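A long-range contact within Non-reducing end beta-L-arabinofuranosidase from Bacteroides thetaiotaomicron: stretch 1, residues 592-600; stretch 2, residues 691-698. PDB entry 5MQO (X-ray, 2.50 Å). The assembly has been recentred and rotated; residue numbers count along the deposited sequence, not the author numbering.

Stretch 1, residues 592-600: EIRNQVVVK
Stretch 2, residues 691-698: TVWMPLAR

A short antiparallel bridge and a sandwiched indole join residues 592-600 to 691-698, burying 682 Å² in total. A type II turn, Ile593 to Gln596 (Arg594 phi/psi -60/141, Asn595 53/38), leads into strand 596-600, whose axis lies at 109° to that of the strand that runs through Met694 to Ala697, so the pairing is brief. Val597 and Met694 form the hydrogen-bonded pair (Val597 N to Met694 O 2.7 Å; Met694 N to Val597 O 2.9 Å). Gln596 and Pro695 form the adjacent non-hydrogen-bonded pair, CA to CA 4.4 Å, a site that asks no amide hydrogen of proline. A weak bond, Leu696 N to Asn595 O, 3.5 Å, follows. Trp693 (chi1 -72°, chi2 83°) gives up the most area, 132 Å², its flat indole offering two faces to methyls: Ile593 (p, t) sets CG2 3.8 Å from the centroid of the Trp693 five-membered ring; on the opposite face Val598 (p) sets CG1 3.7 Å from that of its six-membered ring. Gln596 O meets the ring edge, 3.4 Å from Trp693 CZ3. Buried valines fill space with compact apolar groups needing no polar partner: Val598 CG2 packs on Val692 CG1 (3.3 Å). Val597 (p) and Met694 (m, t, m) share a sheet face; Val597 CG1 reaches Leu696 CD1 (t, p) at 3.7 Å. Within each stretch, side-chain hydrogen bonds fix the backbone: Gln596 (m, t, chi3 80°) braces the turn, NE2 to Arg594 O 2.9 Å; Thr691 OG1 (t) bonds Trp693 O at 2.6 Å.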

# COMPACT_ATOMS: atom_id res chain seq x y z
N GLU A 592 9.38 13.80 18.14
CA GLU A 592 8.12 13.22 18.64
C GLU A 592 8.27 11.78 19.08
O GLU A 592 7.42 11.27 19.81
CB GLU A 592 7.03 13.32 17.57
CG GLU A 592 6.64 14.77 17.20
CD GLU A 592 7.36 15.38 16.01
OE1 GLU A 592 8.45 14.91 15.63
OE2 GLU A 592 6.83 16.39 15.46
N ILE A 593 9.34 11.12 18.64
CA ILE A 593 9.67 9.74 19.01
C ILE A 593 11.10 9.56 19.54
O ILE A 593 11.62 8.44 19.60
CB ILE A 593 9.38 8.80 17.84
CG1 ILE A 593 10.15 9.20 16.57
CG2 ILE A 593 7.89 8.82 17.56
CD1 ILE A 593 9.86 8.31 15.37
N ARG A 594 11.73 10.66 19.93
CA ARG A 594 13.06 10.59 20.49
C ARG A 594 13.04 9.71 21.75
O ARG A 594 12.06 9.69 22.49
CB ARG A 594 13.60 11.99 20.79
CG ARG A 594 15.04 11.99 21.28
CD ARG A 594 15.80 13.22 20.82
NE ARG A 594 17.14 13.28 21.39
CZ ARG A 594 18.15 12.48 21.06
NH1 ARG A 594 18.00 11.52 20.16
NH2 ARG A 594 19.34 12.63 21.64
N ASN A 595 14.09 8.91 21.91
CA ASN A 595 14.22 8.00 23.06
C ASN A 595 13.04 7.03 23.33
O ASN A 595 12.68 6.73 24.48
CB ASN A 595 14.55 8.82 24.31
CG ASN A 595 15.34 8.03 25.32
OD1 ASN A 595 16.22 7.24 24.95
ND2 ASN A 595 15.01 8.19 26.58
N GLN A 596 12.47 6.53 22.26
CA GLN A 596 11.34 5.63 22.33
C GLN A 596 11.62 4.51 21.36
O GLN A 596 12.51 4.60 20.49
CB GLN A 596 10.02 6.38 21.99
CG GLN A 596 9.61 7.41 23.08
CD GLN A 596 8.62 8.48 22.60
OE1 GLN A 596 7.40 8.23 22.51
NE2 GLN A 596 9.14 9.70 22.33
N VAL A 597 10.87 3.43 21.51
CA VAL A 597 11.14 2.24 20.77
C VAL A 597 9.83 1.79 20.18
O VAL A 597 8.77 2.02 20.76
CB VAL A 597 11.83 1.17 21.68
CG1 VAL A 597 11.01 0.88 22.92
CG2 VAL A 597 12.13 -0.13 20.96
N VAL A 598 9.93 1.21 18.99
CA VAL A 598 8.86 0.49 18.31
C VAL A 598 9.31 -0.97 18.11
O VAL A 598 10.49 -1.22 17.82
CB VAL A 598 8.53 1.10 16.94
CG1 VAL A 598 9.75 1.14 16.01
CG2 VAL A 598 7.40 0.33 16.26
N VAL A 599 8.36 -1.90 18.25
CA VAL A 599 8.64 -3.32 18.16
C VAL A 599 8.17 -3.88 16.83
O VAL A 599 6.98 -3.87 16.55
CB VAL A 599 7.89 -4.11 19.27
CG1 VAL A 599 8.23 -5.59 19.18
CG2 VAL A 599 8.21 -3.56 20.66
N LYS A 600 9.08 -4.41 16.04
CA LYS A 600 8.73 -5.20 14.85
C LYS A 600 9.03 -6.68 15.11
O LYS A 600 9.81 -7.03 16.00
CB LYS A 600 9.52 -4.74 13.62
CG LYS A 600 9.15 -3.34 13.10
CD LYS A 600 9.75 -2.95 11.73
CE LYS A 600 9.02 -3.63 10.58
NZ LYS A 600 9.52 -3.27 9.24
N THR A 691 -0.73 2.79 21.45
CA THR A 691 0.47 3.51 21.03
C THR A 691 1.38 2.54 20.29
O THR A 691 1.45 1.38 20.70
CB THR A 691 1.22 4.18 22.22
OG1 THR A 691 2.37 4.91 21.75
CG2 THR A 691 1.70 3.15 23.24
N VAL A 692 2.05 2.99 19.22
CA VAL A 692 3.10 2.20 18.59
C VAL A 692 4.42 2.47 19.31
O VAL A 692 5.08 1.55 19.77
CB VAL A 692 3.22 2.47 17.06
CG1 VAL A 692 4.36 1.68 16.41
CG2 VAL A 692 1.90 2.19 16.36
N TRP A 693 4.81 3.73 19.42
CA TRP A 693 6.10 4.06 20.03
C TRP A 693 5.93 4.12 21.54
O TRP A 693 4.92 4.66 22.01
CB TRP A 693 6.67 5.38 19.47
CG TRP A 693 7.12 5.23 18.10
CD1 TRP A 693 6.36 5.28 17.00
CD2 TRP A 693 8.45 4.95 17.67
NE1 TRP A 693 7.12 5.07 15.89
CE2 TRP A 693 8.41 4.87 16.26
CE3 TRP A 693 9.68 4.79 18.32
CZ2 TRP A 693 9.55 4.61 15.49
CZ3 TRP A 693 10.82 4.52 17.56
CH2 TRP A 693 10.75 4.44 16.16
N MET A 694 6.89 3.54 22.28
CA MET A 694 6.86 3.47 23.74
C MET A 694 8.19 3.94 24.32
O MET A 694 9.24 3.80 23.69
CB MET A 694 6.59 2.04 24.22
CG MET A 694 5.20 1.51 23.93
SD MET A 694 5.02 -0.30 24.09
CE MET A 694 5.95 -0.86 22.66
N PRO A 695 8.16 4.46 25.55
CA PRO A 695 9.40 4.78 26.24
C PRO A 695 10.35 3.60 26.33
O PRO A 695 9.94 2.49 26.62
CB PRO A 695 8.93 5.16 27.66
CG PRO A 695 7.52 5.60 27.49
CD PRO A 695 6.97 4.80 26.36
N LEU A 696 11.63 3.87 26.11
CA LEU A 696 12.70 2.88 26.16
C LEU A 696 13.58 3.10 27.39
O LEU A 696 14.02 4.22 27.62
CB LEU A 696 13.54 3.05 24.88
CG LEU A 696 14.76 2.15 24.65
CD1 LEU A 696 14.40 0.69 24.42
CD2 LEU A 696 15.56 2.72 23.49
N ALA A 697 13.85 2.05 28.16
CA ALA A 697 14.84 2.09 29.24
C ALA A 697 16.05 1.23 28.87
O ALA A 697 15.94 0.01 28.85
CB ALA A 697 14.22 1.60 30.53
N ARG A 698 17.20 1.86 28.63
CA ARG A 698 18.37 1.22 27.97
C ARG A 698 19.42 0.71 28.96
O ARG A 698 19.74 1.40 29.92
CB ARG A 698 19.05 2.22 27.03
CG ARG A 698 18.07 2.96 26.13
CD ARG A 698 18.74 3.94 25.18
NE ARG A 698 19.63 3.26 24.23
CZ ARG A 698 19.97 3.74 23.04
NH1 ARG A 698 19.48 4.91 22.60
NH2 ARG A 698 20.79 3.04 22.27